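Local coordinates for acetyltransferase, GNAT family protein (Mycobacterium smegmatis, PDB 6C32) that binds acetyl coenzyme A and probably transfers its acetyl group to the N-terminal alanine of protein substrates, at residues L12-G17 against G204-C209; R105-G110 against H141-T146; A125-G130 against A156-V161. All coordinates share one frame; numbering follows the deposited sequence.

Contact 1: L12-G17 against G204-C209. With ACO (acetyl coenzyme *a), chain B.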
loop_
_atom_site.group_PDB
_atom_site.type_symbol
_atom_site.label_atom_id
_atom_site.label_comp_id
_atom_site.label_asym_id
_atom_site.label_seq_id
_atom_site.Cartn_x
_atom_site.Cartn_y
_atom_site.Cartn_z
ATOM N N LEU A 12 -13.590 1.733 -6.635
ATOM C CA LEU A 12 -14.518 1.359 -5.577
ATOM C C LEU A 12 -14.946 2.627 -4.862
ATOM O O LEU A 12 -14.130 3.530 -4.653
ATOM C CB LEU A 12 -13.882 0.417 -4.547
ATOM C CG LEU A 12 -14.225 -1.062 -4.441
ATOM C CD1 LEU A 12 -13.588 -1.613 -3.164
ATOM C CD2 LEU A 12 -15.730 -1.333 -4.472
ATOM N N ARG A 13 -16.211 2.689 -4.467
ATOM C CA ARG A 13 -16.708 3.840 -3.724
ATOM C C ARG A 13 -16.638 3.554 -2.230
ATOM O O ARG A 13 -17.077 2.491 -1.778
ATOM C CB ARG A 13 -18.148 4.181 -4.122
ATOM C CG ARG A 13 -18.713 5.393 -3.358
ATOM C CD ARG A 13 -20.062 5.873 -3.889
ATOM N NE ARG A 13 -19.959 6.482 -5.217
ATOM C CZ ARG A 13 -19.521 7.718 -5.451
ATOM N NH1 ARG A 13 -19.142 8.499 -4.442
ATOM N NH2 ARG A 13 -19.459 8.176 -6.693
ATOM N N VAL A 14 -16.094 4.502 -1.466
ATOM C CA VAL A 14 -16.115 4.421 -0.007
ATOM C C VAL A 14 -16.714 5.722 0.519
ATOM O O VAL A 14 -16.999 6.627 -0.281
ATOM C CB VAL A 14 -14.709 4.167 0.575
ATOM C CG1 VAL A 14 -14.222 2.759 0.202
ATOM C CG2 VAL A 14 -13.730 5.250 0.139
ATOM N N PRO A 15 -16.938 5.866 1.833
ATOM C CA PRO A 15 -17.466 7.154 2.335
ATOM C C PRO A 15 -16.656 8.368 1.891
ATOM O O PRO A 15 -17.239 9.420 1.596
ATOM C CB PRO A 15 -17.442 6.962 3.857
ATOM C CG PRO A 15 -17.735 5.481 4.024
ATOM C CD PRO A 15 -17.019 4.805 2.860
ATOM N N ALA A 16 -15.330 8.248 1.802
ATOM C CA ALA A 16 -14.524 9.392 1.378
ATOM C C ALA A 16 -14.739 9.751 -0.092
ATOM O O ALA A 16 -14.531 10.908 -0.478
ATOM C CB ALA A 16 -13.044 9.116 1.647
ATOM N N GLY A 17 -15.142 8.801 -0.929
ATOM C CA GLY A 17 -15.313 9.081 -2.342
ATOM C C GLY A 17 -14.898 7.885 -3.182
ATOM O O GLY A 17 -14.891 6.752 -2.705
ATOM N N GLY A 204 -20.664 -3.465 4.105
ATOM C CA GLY A 204 -21.088 -2.082 4.158
ATOM C C GLY A 204 -19.961 -1.075 4.201
ATOM O O GLY A 204 -20.199 0.086 4.545
ATOM N N ARG A 205 -18.735 -1.484 3.861
ATOM C CA ARG A 205 -17.574 -0.603 3.915
ATOM C C ARG A 205 -17.217 -0.000 2.563
ATOM O O ARG A 205 -16.353 0.883 2.500
ATOM C CB ARG A 205 -16.362 -1.363 4.492
ATOM C CG ARG A 205 -16.524 -1.695 5.982
ATOM C CD ARG A 205 -15.264 -2.271 6.644
ATOM N NE ARG A 205 -15.418 -2.289 8.102
ATOM C CZ ARG A 205 -15.179 -1.242 8.898
ATOM N NH1 ARG A 205 -14.754 -0.084 8.391
ATOM N NH2 ARG A 205 -15.360 -1.346 10.212
ATOM N N ALA A 206 -17.859 -0.453 1.490
ATOM C CA ALA A 206 -17.658 0.089 0.158
ATOM C C ALA A 206 -18.928 -0.169 -0.642
ATOM O O ALA A 206 -19.831 -0.878 -0.191
ATOM C CB ALA A 206 -16.437 -0.537 -0.536
ATOM N N GLU A 207 -18.992 0.420 -1.833
ATOM C CA GLU A 207 -20.072 0.166 -2.777
ATOM C C GLU A 207 -19.479 0.026 -4.168
ATOM O O GLU A 207 -18.479 0.674 -4.489
ATOM C CB GLU A 207 -21.107 1.300 -2.809
ATOM C CG GLU A 207 -21.887 1.523 -1.541
ATOM C CD GLU A 207 -22.790 2.750 -1.645
ATOM O OE1 GLU A 207 -22.370 3.757 -2.268
ATOM O OE2 GLU A 207 -23.924 2.702 -1.119
ATOM N N TRP A 208 -20.118 -0.805 -5.004
ATOM C CA TRP A 208 -19.724 -0.885 -6.406
ATOM C C TRP A 208 -19.947 0.454 -7.092
ATOM O O TRP A 208 -20.841 1.225 -6.733
ATOM C CB TRP A 208 -20.502 -1.969 -7.142
ATOM C CG TRP A 208 -20.329 -3.313 -6.542
ATOM C CD1 TRP A 208 -21.298 -4.082 -5.961
ATOM C CD2 TRP A 208 -19.111 -4.059 -6.452
ATOM N NE1 TRP A 208 -20.755 -5.260 -5.512
ATOM C CE2 TRP A 208 -19.415 -5.272 -5.802
ATOM C CE3 TRP A 208 -17.790 -3.815 -6.851
ATOM C CZ2 TRP A 208 -18.452 -6.242 -5.548
ATOM C CZ3 TRP A 208 -16.834 -4.782 -6.600
ATOM C CH2 TRP A 208 -17.169 -5.981 -5.954
ATOM N N CYS A 209 -19.150 0.711 -8.115
ATOM C CA CYS A 209 -18.943 2.071 -8.540
ATOM C C CYS A 209 -18.415 2.176 -9.967
ATOM O O CYS A 209 -19.185 2.374 -10.907
ATOM C CB CYS A 209 -17.984 2.721 -7.540
ATOM S SG CYS A 209 -17.061 4.065 -8.140
HETATM N N1A ACO B . -7.481 2.698 17.262
HETATM C C2A ACO B . -8.356 1.860 16.672
HETATM N N3A ACO B . -8.866 2.109 15.458
HETATM C C4A ACO B . -8.517 3.237 14.784
HETATM C C5A ACO B . -7.625 4.139 15.352
HETATM C C6A ACO B . -7.104 3.826 16.644
HETATM N N6A ACO B . -6.139 4.756 17.292
HETATM N N7A ACO B . -7.465 5.128 14.491
HETATM C C8A ACO B . -8.214 4.879 13.432
HETATM N N9A ACO B . -8.863 3.738 13.616
HETATM C C1B ACO B . -9.804 3.092 12.681
HETATM C C2B ACO B . -10.473 3.884 11.937
HETATM O O2B ACO B . -11.684 4.416 12.577
HETATM C C3B ACO B . -10.886 2.892 10.683
HETATM O O3B ACO B . -11.824 1.888 11.154
HETATM P P3B ACO B . -13.471 2.103 11.230
HETATM O O7A ACO B . -13.832 3.121 12.320
HETATM O O8A ACO B . -14.033 0.714 11.533
HETATM O O9A ACO B . -14.015 2.619 9.917
HETATM C C4B ACO B . -9.772 2.233 10.406
HETATM O O4B ACO B . -8.896 2.338 11.634
HETATM C C5B ACO B . -8.994 2.906 9.215
HETATM O O5B ACO B . -9.591 2.299 8.082
HETATM P P1A ACO B . -9.597 3.220 6.739
HETATM O O1A ACO B . -9.876 2.345 5.545
HETATM O O2A ACO B . -10.576 4.359 6.942
HETATM O O3A ACO B . -8.060 3.728 6.688
HETATM P P2A ACO B . -7.461 5.217 6.372
HETATM O O4A ACO B . -7.900 5.689 5.011
HETATM O O5A ACO B . -7.922 6.121 7.537
HETATM O O6A ACO B . -5.813 5.041 6.416
HETATM C CBP ACO B . -3.721 4.517 7.527
HETATM C CCP ACO B . -5.261 4.373 7.575
HETATM C CDP ACO B . -3.130 3.750 8.713
HETATM C CEP ACO B . -3.201 3.906 6.194
HETATM C CAP ACO B . -3.383 5.998 7.601
HETATM O OAP ACO B . -3.763 6.535 8.898
HETATM C C9P ACO B . -1.925 6.266 7.405
HETATM O O9P ACO B . -1.483 6.435 6.271
HETATM N N8P ACO B . -1.063 6.338 8.580
HETATM C C7P ACO B . 0.377 6.619 8.550
HETATM C C6P ACO B . 1.153 5.627 7.655
HETATM C C5P ACO B . 0.872 4.165 8.079
HETATM O O5P ACO B . 0.715 3.837 9.266
HETATM N N4P ACO B . 0.772 3.163 7.020
HETATM C C3P ACO B . 0.523 1.720 7.363
HETATM C C2P ACO B . 1.921 1.182 7.810
HETATM S S1P ACO B . 1.825 -0.624 7.960
HETATM C C ACO B . 1.453 -1.227 6.278
HETATM O O ACO B . 1.552 -0.505 5.324
HETATM C CH3 ACO B . 1.010 -2.715 6.117
HETATM O O HOH W 1 -21.592 3.665 -6.112
#

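Contact 2: R105-G110 against H141-T146. With ACO (acetyl coenzyme *a), chain B.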
loop_
_atom_site.group_PDB
_atom_site.type_symbol
_atom_site.label_atom_id
_atom_site.label_comp_id
_atom_site.label_asym_id
_atom_site.label_seq_id
_atom_site.Cartn_x
_atom_site.Cartn_y
_atom_site.Cartn_z
ATOM N N ARG A 105 5.553 -17.289 -5.112
ATOM C CA ARG A 105 4.404 -16.509 -5.588
ATOM C C ARG A 105 3.844 -15.625 -4.473
ATOM O O ARG A 105 2.655 -15.654 -4.143
ATOM C CB ARG A 105 3.324 -17.435 -6.156
ATOM C CG ARG A 105 3.847 -18.320 -7.300
ATOM C CD ARG A 105 2.733 -19.152 -7.910
ATOM N NE ARG A 105 3.237 -20.446 -8.374
ATOM C CZ ARG A 105 2.510 -21.333 -9.052
ATOM N NH1 ARG A 105 1.243 -21.060 -9.346
ATOM N NH2 ARG A 105 3.048 -22.492 -9.434
ATOM N N SER A 106 4.729 -14.854 -3.858
ATOM C CA SER A 106 4.360 -14.067 -2.697
ATOM C C SER A 106 4.921 -12.664 -2.855
ATOM O O SER A 106 5.791 -12.414 -3.695
ATOM C CB SER A 106 4.870 -14.739 -1.402
ATOM O OG SER A 106 4.371 -14.094 -0.241
ATOM N N ALA A 107 4.399 -11.742 -2.042
ATOM C CA ALA A 107 4.873 -10.362 -1.985
ATOM C C ALA A 107 4.389 -9.756 -0.674
ATOM O O ALA A 107 3.491 -10.292 -0.019
ATOM C CB ALA A 107 4.358 -9.521 -3.165
ATOM N N TRP A 108 4.962 -8.610 -0.317
ATOM C CA TRP A 108 4.399 -7.796 0.753
ATOM C C TRP A 108 3.620 -6.617 0.173
ATOM O O TRP A 108 3.765 -6.256 -1.002
ATOM C CB TRP A 108 5.476 -7.302 1.743
ATOM C CG TRP A 108 6.631 -6.462 1.197
ATOM C CD1 TRP A 108 7.932 -6.870 1.043
ATOM C CD2 TRP A 108 6.610 -5.066 0.828
ATOM N NE1 TRP A 108 8.705 -5.831 0.570
ATOM C CE2 TRP A 108 7.923 -4.718 0.423
ATOM C CE3 TRP A 108 5.608 -4.087 0.776
ATOM C CZ2 TRP A 108 8.264 -3.429 -0.016
ATOM C CZ3 TRP A 108 5.950 -2.800 0.324
ATOM C CH2 TRP A 108 7.270 -2.490 -0.064
ATOM N N ILE A 109 2.758 -6.034 1.013
ATOM C CA ILE A 109 1.915 -4.910 0.624
ATOM C C ILE A 109 2.025 -3.831 1.698
ATOM O O ILE A 109 2.074 -4.139 2.896
ATOM C CB ILE A 109 0.449 -5.359 0.391
ATOM C CG1 ILE A 109 -0.332 -4.305 -0.404
ATOM C CG2 ILE A 109 -0.262 -5.740 1.697
ATOM C CD1 ILE A 109 -1.473 -4.919 -1.279
ATOM N N GLY A 110 2.134 -2.571 1.267
ATOM C CA GLY A 110 2.196 -1.451 2.193
ATOM C C GLY A 110 1.407 -0.283 1.631
ATOM O O GLY A 110 1.095 -0.252 0.445
ATOM N N HIS A 141 0.036 -16.068 -5.066
ATOM C CA HIS A 141 -0.647 -16.961 -4.145
ATOM C C HIS A 141 -0.831 -16.357 -2.758
ATOM O O HIS A 141 -1.805 -16.676 -2.069
ATOM C CB HIS A 141 0.159 -18.266 -4.034
ATOM C CG HIS A 141 -0.292 -19.169 -2.932
ATOM N ND1 HIS A 141 0.487 -19.439 -1.826
ATOM C CD2 HIS A 141 -1.433 -19.883 -2.776
ATOM C CE1 HIS A 141 -0.165 -20.265 -1.027
ATOM N NE2 HIS A 141 -1.328 -20.555 -1.582
ATOM N N ARG A 142 0.068 -15.467 -2.351
ATOM C CA ARG A 142 0.148 -15.040 -0.962
ATOM C C ARG A 142 0.565 -13.579 -0.906
ATOM O O ARG A 142 1.430 -13.150 -1.675
ATOM C CB ARG A 142 1.158 -15.916 -0.210
ATOM C CG ARG A 142 1.336 -15.586 1.257
ATOM C CD ARG A 142 2.316 -16.589 1.926
ATOM N NE ARG A 142 2.592 -16.204 3.316
ATOM C CZ ARG A 142 3.510 -15.303 3.664
ATOM N NH1 ARG A 142 4.246 -14.724 2.721
ATOM N NH2 ARG A 142 3.703 -14.992 4.948
ATOM N N ILE A 143 -0.045 -12.816 -0.002
ATOM C CA ILE A 143 0.384 -11.446 0.281
ATOM C C ILE A 143 0.582 -11.311 1.789
ATOM O O ILE A 143 -0.291 -11.705 2.570
ATOM C CB ILE A 143 -0.634 -10.403 -0.226
ATOM C CG1 ILE A 143 -0.656 -10.364 -1.774
ATOM C CG2 ILE A 143 -0.335 -9.012 0.366
ATOM C CD1 ILE A 143 0.697 -9.958 -2.408
ATOM N N GLU A 144 1.717 -10.754 2.195
ATOM C CA GLU A 144 1.997 -10.507 3.603
ATOM C C GLU A 144 2.150 -9.009 3.833
ATOM O O GLU A 144 2.299 -8.220 2.895
ATOM C CB GLU A 144 3.268 -11.248 4.054
ATOM C CG GLU A 144 4.550 -10.707 3.410
ATOM C CD GLU A 144 5.791 -11.510 3.788
ATOM O OE1 GLU A 144 6.903 -10.959 3.661
ATOM O OE2 GLU A 144 5.663 -12.687 4.197
ATOM N N ALA A 145 2.102 -8.618 5.100
ATOM C CA ALA A 145 2.370 -7.239 5.477
ATOM C C ALA A 145 3.040 -7.257 6.844
ATOM O O ALA A 145 2.850 -8.189 7.622
ATOM C CB ALA A 145 1.091 -6.382 5.511
ATOM N N THR A 146 3.852 -6.243 7.116
ATOM C CA THR A 146 4.431 -6.057 8.438
ATOM C C THR A 146 3.929 -4.740 9.009
ATOM O O THR A 146 3.799 -3.747 8.284
ATOM C CB THR A 146 5.964 -6.074 8.410
ATOM O OG1 THR A 146 6.439 -5.114 7.452
ATOM C CG2 THR A 146 6.466 -7.474 8.039
HETATM N N1A ACO B . -7.481 2.698 17.262
HETATM C C2A ACO B . -8.356 1.860 16.672
HETATM N N3A ACO B . -8.866 2.109 15.458
HETATM C C4A ACO B . -8.517 3.237 14.784
HETATM C C5A ACO B . -7.625 4.139 15.352
HETATM C C6A ACO B . -7.104 3.826 16.644
HETATM N N6A ACO B . -6.139 4.756 17.292
HETATM N N7A ACO B . -7.465 5.128 14.491
HETATM C C8A ACO B . -8.214 4.879 13.432
HETATM N N9A ACO B . -8.863 3.738 13.616
HETATM C C1B ACO B . -9.804 3.092 12.681
HETATM C C2B ACO B . -10.473 3.884 11.937
HETATM O O2B ACO B . -11.684 4.416 12.577
HETATM C C3B ACO B . -10.886 2.892 10.683
HETATM O O3B ACO B . -11.824 1.888 11.154
HETATM P P3B ACO B . -13.471 2.103 11.230
HETATM O O7A ACO B . -13.832 3.121 12.320
HETATM O O8A ACO B . -14.033 0.714 11.533
HETATM O O9A ACO B . -14.015 2.619 9.917
HETATM C C4B ACO B . -9.772 2.233 10.406
HETATM O O4B ACO B . -8.896 2.338 11.634
HETATM C C5B ACO B . -8.994 2.906 9.215
HETATM O O5B ACO B . -9.591 2.299 8.082
HETATM P P1A ACO B . -9.597 3.220 6.739
HETATM O O1A ACO B . -9.876 2.345 5.545
HETATM O O2A ACO B . -10.576 4.359 6.942
HETATM O O3A ACO B . -8.060 3.728 6.688
HETATM P P2A ACO B . -7.461 5.217 6.372
HETATM O O4A ACO B . -7.900 5.689 5.011
HETATM O O5A ACO B . -7.922 6.121 7.537
HETATM O O6A ACO B . -5.813 5.041 6.416
HETATM C CBP ACO B . -3.721 4.517 7.527
HETATM C CCP ACO B . -5.261 4.373 7.575
HETATM C CDP ACO B . -3.130 3.750 8.713
HETATM C CEP ACO B . -3.201 3.906 6.194
HETATM C CAP ACO B . -3.383 5.998 7.601
HETATM O OAP ACO B . -3.763 6.535 8.898
HETATM C C9P ACO B . -1.925 6.266 7.405
HETATM O O9P ACO B . -1.483 6.435 6.271
HETATM N N8P ACO B . -1.063 6.338 8.580
HETATM C C7P ACO B . 0.377 6.619 8.550
HETATM C C6P ACO B . 1.153 5.627 7.655
HETATM C C5P ACO B . 0.872 4.165 8.079
HETATM O O5P ACO B . 0.715 3.837 9.266
HETATM N N4P ACO B . 0.772 3.163 7.020
HETATM C C3P ACO B . 0.523 1.720 7.363
HETATM C C2P ACO B . 1.921 1.182 7.810
HETATM S S1P ACO B . 1.825 -0.624 7.960
HETATM C C ACO B . 1.453 -1.227 6.278
HETATM O O ACO B . 1.552 -0.505 5.324
HETATM C CH3 ACO B . 1.010 -2.715 6.117
HETATM O O HOH W 2 4.118 -4.453 4.653
#

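Contact 3: A125-G130 against A156-V161. With ACO (acetyl coenzyme *a), chain B.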
loop_
_atom_site.group_PDB
_atom_site.type_symbol
_atom_site.label_atom_id
_atom_site.label_comp_id
_atom_site.label_asym_id
_atom_site.label_seq_id
_atom_site.Cartn_x
_atom_site.Cartn_y
_atom_site.Cartn_z
ATOM N N ALA A 125 -10.123 0.177 1.124
ATOM C CA ALA A 125 -10.472 -0.062 -0.277
ATOM C C ALA A 125 -9.230 -0.248 -1.133
ATOM O O ALA A 125 -9.197 -1.141 -1.989
ATOM C CB ALA A 125 -11.313 1.093 -0.831
ATOM N N ALA A 126 -8.211 0.600 -0.933
ATOM C CA ALA A 126 -6.953 0.453 -1.667
ATOM C C ALA A 126 -6.349 -0.935 -1.466
ATOM O O ALA A 126 -5.896 -1.581 -2.422
ATOM C CB ALA A 126 -5.963 1.537 -1.222
ATOM N N LEU A 127 -6.319 -1.399 -0.214
ATOM C CA LEU A 127 -5.763 -2.706 0.122
ATOM C C LEU A 127 -6.584 -3.838 -0.483
ATOM O O LEU A 127 -6.024 -4.821 -0.991
ATOM C CB LEU A 127 -5.706 -2.860 1.645
ATOM C CG LEU A 127 -5.197 -4.219 2.148
ATOM C CD1 LEU A 127 -3.732 -4.431 1.700
ATOM C CD2 LEU A 127 -5.321 -4.304 3.679
ATOM N N ALA A 128 -7.911 -3.734 -0.406
ATOM C CA ALA A 128 -8.768 -4.767 -0.976
ATOM C C ALA A 128 -8.533 -4.891 -2.476
ATOM O O ALA A 128 -8.340 -5.998 -3.004
ATOM C CB ALA A 128 -10.242 -4.459 -0.675
ATOM N N MET A 129 -8.518 -3.763 -3.184
ATOM C CA MET A 129 -8.362 -3.882 -4.629
ATOM C C MET A 129 -6.929 -4.230 -5.002
ATOM O O MET A 129 -6.713 -4.927 -6.001
ATOM C CB MET A 129 -8.866 -2.618 -5.347
ATOM C CG MET A 129 -8.129 -1.312 -5.140
ATOM S SD MET A 129 -9.126 0.023 -5.937
ATOM C CE MET A 129 -10.135 0.622 -4.589
ATOM N N GLY A 130 -5.951 -3.815 -4.188
ATOM C CA GLY A 130 -4.581 -4.262 -4.408
ATOM C C GLY A 130 -4.433 -5.766 -4.256
ATOM O O GLY A 130 -3.789 -6.430 -5.075
ATOM N N ALA A 156 -6.261 -2.252 11.994
ATOM C CA ALA A 156 -7.686 -2.255 11.679
ATOM C C ALA A 156 -7.912 -2.448 10.184
ATOM O O ALA A 156 -8.748 -3.268 9.770
ATOM C CB ALA A 156 -8.333 -0.952 12.161
ATOM N N VAL A 157 -7.167 -1.698 9.359
ATOM C CA VAL A 157 -7.260 -1.834 7.901
ATOM C C VAL A 157 -7.021 -3.279 7.482
ATOM O O VAL A 157 -7.786 -3.854 6.697
ATOM C CB VAL A 157 -6.264 -0.885 7.209
ATOM C CG1 VAL A 157 -6.186 -1.171 5.691
ATOM C CG2 VAL A 157 -6.640 0.571 7.469
ATOM N N LEU A 158 -5.946 -3.886 8.001
ATOM C CA LEU A 158 -5.610 -5.258 7.633
ATOM C C LEU A 158 -6.694 -6.225 8.089
ATOM O O LEU A 158 -7.039 -7.163 7.360
ATOM C CB LEU A 158 -4.255 -5.649 8.234
ATOM C CG LEU A 158 -3.069 -4.855 7.658
ATOM C CD1 LEU A 158 -1.931 -4.700 8.686
ATOM C CD2 LEU A 158 -2.569 -5.506 6.367
ATOM N N ALA A 159 -7.244 -6.007 9.291
ATOM C CA ALA A 159 -8.323 -6.862 9.779
ATOM C C ALA A 159 -9.577 -6.741 8.918
ATOM O O ALA A 159 -10.277 -7.738 8.731
ATOM C CB ALA A 159 -8.655 -6.534 11.236
ATOM N N HIS A 160 -9.877 -5.542 8.390
ATOM C CA HIS A 160 -11.044 -5.361 7.519
ATOM C C HIS A 160 -11.027 -6.321 6.338
ATOM O O HIS A 160 -12.079 -6.802 5.900
ATOM C CB HIS A 160 -11.098 -3.931 6.973
ATOM C CG HIS A 160 -11.374 -2.887 8.007
ATOM N ND1 HIS A 160 -11.167 -1.543 7.775
ATOM C CD2 HIS A 160 -11.837 -2.985 9.275
ATOM C CE1 HIS A 160 -11.489 -0.858 8.858
ATOM N NE2 HIS A 160 -11.900 -1.709 9.783
ATOM N N VAL A 161 -9.835 -6.566 5.776
ATOM C CA VAL A 161 -9.676 -7.364 4.563
ATOM C C VAL A 161 -9.473 -8.846 4.882
ATOM O O VAL A 161 -9.608 -9.695 3.986
ATOM C CB VAL A 161 -8.528 -6.710 3.750
ATOM C CG1 VAL A 161 -8.107 -7.536 2.548
ATOM C CG2 VAL A 161 -8.944 -5.306 3.288
HETATM N N1A ACO B . -7.481 2.698 17.262
HETATM C C2A ACO B . -8.356 1.860 16.672
HETATM N N3A ACO B . -8.866 2.109 15.458
HETATM C C4A ACO B . -8.517 3.237 14.784
HETATM C C5A ACO B . -7.625 4.139 15.352
HETATM C C6A ACO B . -7.104 3.826 16.644
HETATM N N6A ACO B . -6.139 4.756 17.292
HETATM N N7A ACO B . -7.465 5.128 14.491
HETATM C C8A ACO B . -8.214 4.879 13.432
HETATM N N9A ACO B . -8.863 3.738 13.616
HETATM C C1B ACO B . -9.804 3.092 12.681
HETATM C C2B ACO B . -10.473 3.884 11.937
HETATM O O2B ACO B . -11.684 4.416 12.577
HETATM C C3B ACO B . -10.886 2.892 10.683
HETATM O O3B ACO B . -11.824 1.888 11.154
HETATM P P3B ACO B . -13.471 2.103 11.230
HETATM O O7A ACO B . -13.832 3.121 12.320
HETATM O O8A ACO B . -14.033 0.714 11.533
HETATM O O9A ACO B . -14.015 2.619 9.917
HETATM C C4B ACO B . -9.772 2.233 10.406
HETATM O O4B ACO B . -8.896 2.338 11.634
HETATM C C5B ACO B . -8.994 2.906 9.215
HETATM O O5B ACO B . -9.591 2.299 8.082
HETATM P P1A ACO B . -9.597 3.220 6.739
HETATM O O1A ACO B . -9.876 2.345 5.545
HETATM O O2A ACO B . -10.576 4.359 6.942
HETATM O O3A ACO B . -8.060 3.728 6.688
HETATM P P2A ACO B . -7.461 5.217 6.372
HETATM O O4A ACO B . -7.900 5.689 5.011
HETATM O O5A ACO B . -7.922 6.121 7.537
HETATM O O6A ACO B . -5.813 5.041 6.416
HETATM C CBP ACO B . -3.721 4.517 7.527
HETATM C CCP ACO B . -5.261 4.373 7.575
HETATM C CDP ACO B . -3.130 3.750 8.713
HETATM C CEP ACO B . -3.201 3.906 6.194
HETATM C CAP ACO B . -3.383 5.998 7.601
HETATM O OAP ACO B . -3.763 6.535 8.898
HETATM C C9P ACO B . -1.925 6.266 7.405
HETATM O O9P ACO B . -1.483 6.435 6.271
HETATM N N8P ACO B . -1.063 6.338 8.580
HETATM C C7P ACO B . 0.377 6.619 8.550
HETATM C C6P ACO B . 1.153 5.627 7.655
HETATM C C5P ACO B . 0.872 4.165 8.079
HETATM O O5P ACO B . 0.715 3.837 9.266
HETATM N N4P ACO B . 0.772 3.163 7.020
HETATM C C3P ACO B . 0.523 1.720 7.363
HETATM C C2P ACO B . 1.921 1.182 7.810
HETATM S S1P ACO B . 1.825 -0.624 7.960
HETATM C C ACO B . 1.453 -1.227 6.278
HETATM O O ACO B . 1.552 -0.505 5.324
HETATM C CH3 ACO B . 1.010 -2.715 6.117
#

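Contact 1: L12-G17 against G204-C209
Arg13 and Glu207 pair through their backbones as a single antiparallel, hydrogen-bonded bridge, which fastens the C-terminal tail to strand 9-14 at the margin of the GNAT fold. Of its two bonds, Arg13 N to Glu207 O spans 3.0 Å. The return bond, from Glu207 N to Arg13 O, spans 2.8 Å. The CA of Ala206 adds a CA-H...O contact to the same Arg13 oxygen. On the strand side, the chain leaves through a type I turn from Val14 to Gly17 and enters strand 17-23.

Apolar contacts line one flank of the bridge. Leu12 divides its methyls: CD1 meets Ala206 CB at 4.0 Å, while CD2 approaches the Trp208 ring obliquely near CE3. Val14 CG1 reaches the same Ala206 methyl, which is thus flanked by the side chains of Leu12 and Val14. Helix 196-202 packs against Leu12, Ala206 and Trp208.

Polar side chains take the other flank. Arg13 and Glu207 cross with their flat groups 81° apart, and the contact is made by the aliphatic Arg13 CD against Glu207 OE1 (3.5 Å), the charged atoms staying apart. A water bound to Trp208 O sits in the Arg13 guanidinium plane, weakly held by NE.

The side chain of Arg205 leaves the backbone away from the strand. Its chain, extended from CG to NE (chi2 -172°), carries the guanidinium to the 3'-phosphate of acetyl-CoA, where NH2 donates to O8A at 2.8 Å and NH1 to O9A at 3.2 Å.

Contact 2: R105-G110 against H141-T146
His141 N and Arg142 N both donate to Arg105 O, so one carbonyl receives the first two residues of the incoming segment; the His141 bond is the shorter at 2.8 Å. The His141 imidazole turns off to Glu190.

Arg142 is extended as far as NE (chi1 -180°) and turns its guanidinium at chi4 (-84°), bringing NH1 to Ser106 OG at 3.0 Å, close to the guanidinium plane. The same guanidinium holds Glu144 end-on, NH1 and NH2 both meeting OE2, and NH2 has a further salt bridge to Glu166. It thus links strand 142-147 to neighbouring strand 106-113 and, past strand 178-188, to strand 164-172, on the sheet face of Ser106, Trp108, Arg142 and Glu144.

Ile143 points to the opposite face, toward helix 122-135. Its CD1 touches Ala107 CB, and its CG2 meets Ile109 CG2 at 3.5 Å, the two isoleucines crossing at about a right angle. Here lies the core of a beta-alpha-beta unit, in which helix 122-135 connects parallel strands 106-113 and 142-147.

Glu144 N donates to Ala107 O (2.9 Å), and Glu144 O accepts from Ile109 N (2.9 Å).

Ala145 CB touches Ile109 O and also the acetyl CH3 of the cofactor, 3.7 Å away. At Thr146, a water bridges its N to Ile109 O.

Contact 3: A125-G130 against A156-V161
Leu127 drives a single methyl, CD2, into the opposing helix, where Val157, Leu158 and Val161 gather round it. With CG anti to the backbone N (chi1 177°) and chi2 at 63°, the side chain reaches across the interface and sets this branch against all three residues. Val157 CG1 and Val161 CG2 each lie 3.8 Å from Leu127 CD2, on side chains that Leu127 crosses obliquely. The first bond of the Leu158 side chain leads away from helix 122-135, yet its end comes nearer, with CD2 4.0 Å from Leu127 CD2. The other Leu127 methyl, CD1, faces Ile109 of the sheet.

Val161 CG2 also lies 4.1 Å from Ala128 N, with the Ala128 methyl close by. The small Ala128 lets the chains come close here, its CA being the nearest to that of Val161, and helix 196-202 touches both residues.

The two helices belong to the GNAT fold; the axes of segments 125-130 and 156-161 approach to 9.5 Å and cross at -45°, packing through apolar side chains without a hydrogen bond between the segments.

Val157 serves two neighbours through its two methyls. A chi1 of 171° holds CG1 on Leu127 and leaves CG2 to face the pyrophosphate linkage of acetyl-CoA, 3.5 Å from O5B. Almost one turn later, His160 points its CB toward helix 122-135 while its ring swings off to the cofactor: CE1 approaches O3B at the ring edge, 3.6 Å away, and ND1 hydrogen-bonds Thr124, itself a ligand of acetyl-CoA. Ala156 O sits over one face of the imidazole, offset toward its rim.

Acetyl-CoA is common to all three contacts, which meet different parts of it: contact 1 the 3'-phosphate, contact 2 the acetyl end, contact 3 the ribose and pyrophosphate between. Contacts 1 and 2 lie about 24 Å apart, centre to centre, and both reach the same mixed sheet. The centre of contact 3 lies about 12 Å from the first and about 13 Å from the second, and it touches both: Ala125 and Met129 meet Val14 and Leu12, Arg205 packs on His160, and Leu127 on Ile109. Along the chain, contact 1 encloses the others, while contacts 2 and 3 alternate as strand 106-113, helix 122-135, strand 142-147 and helix 152-161. The C-terminal tail and the central sheet and helices thus come together around one cofactor.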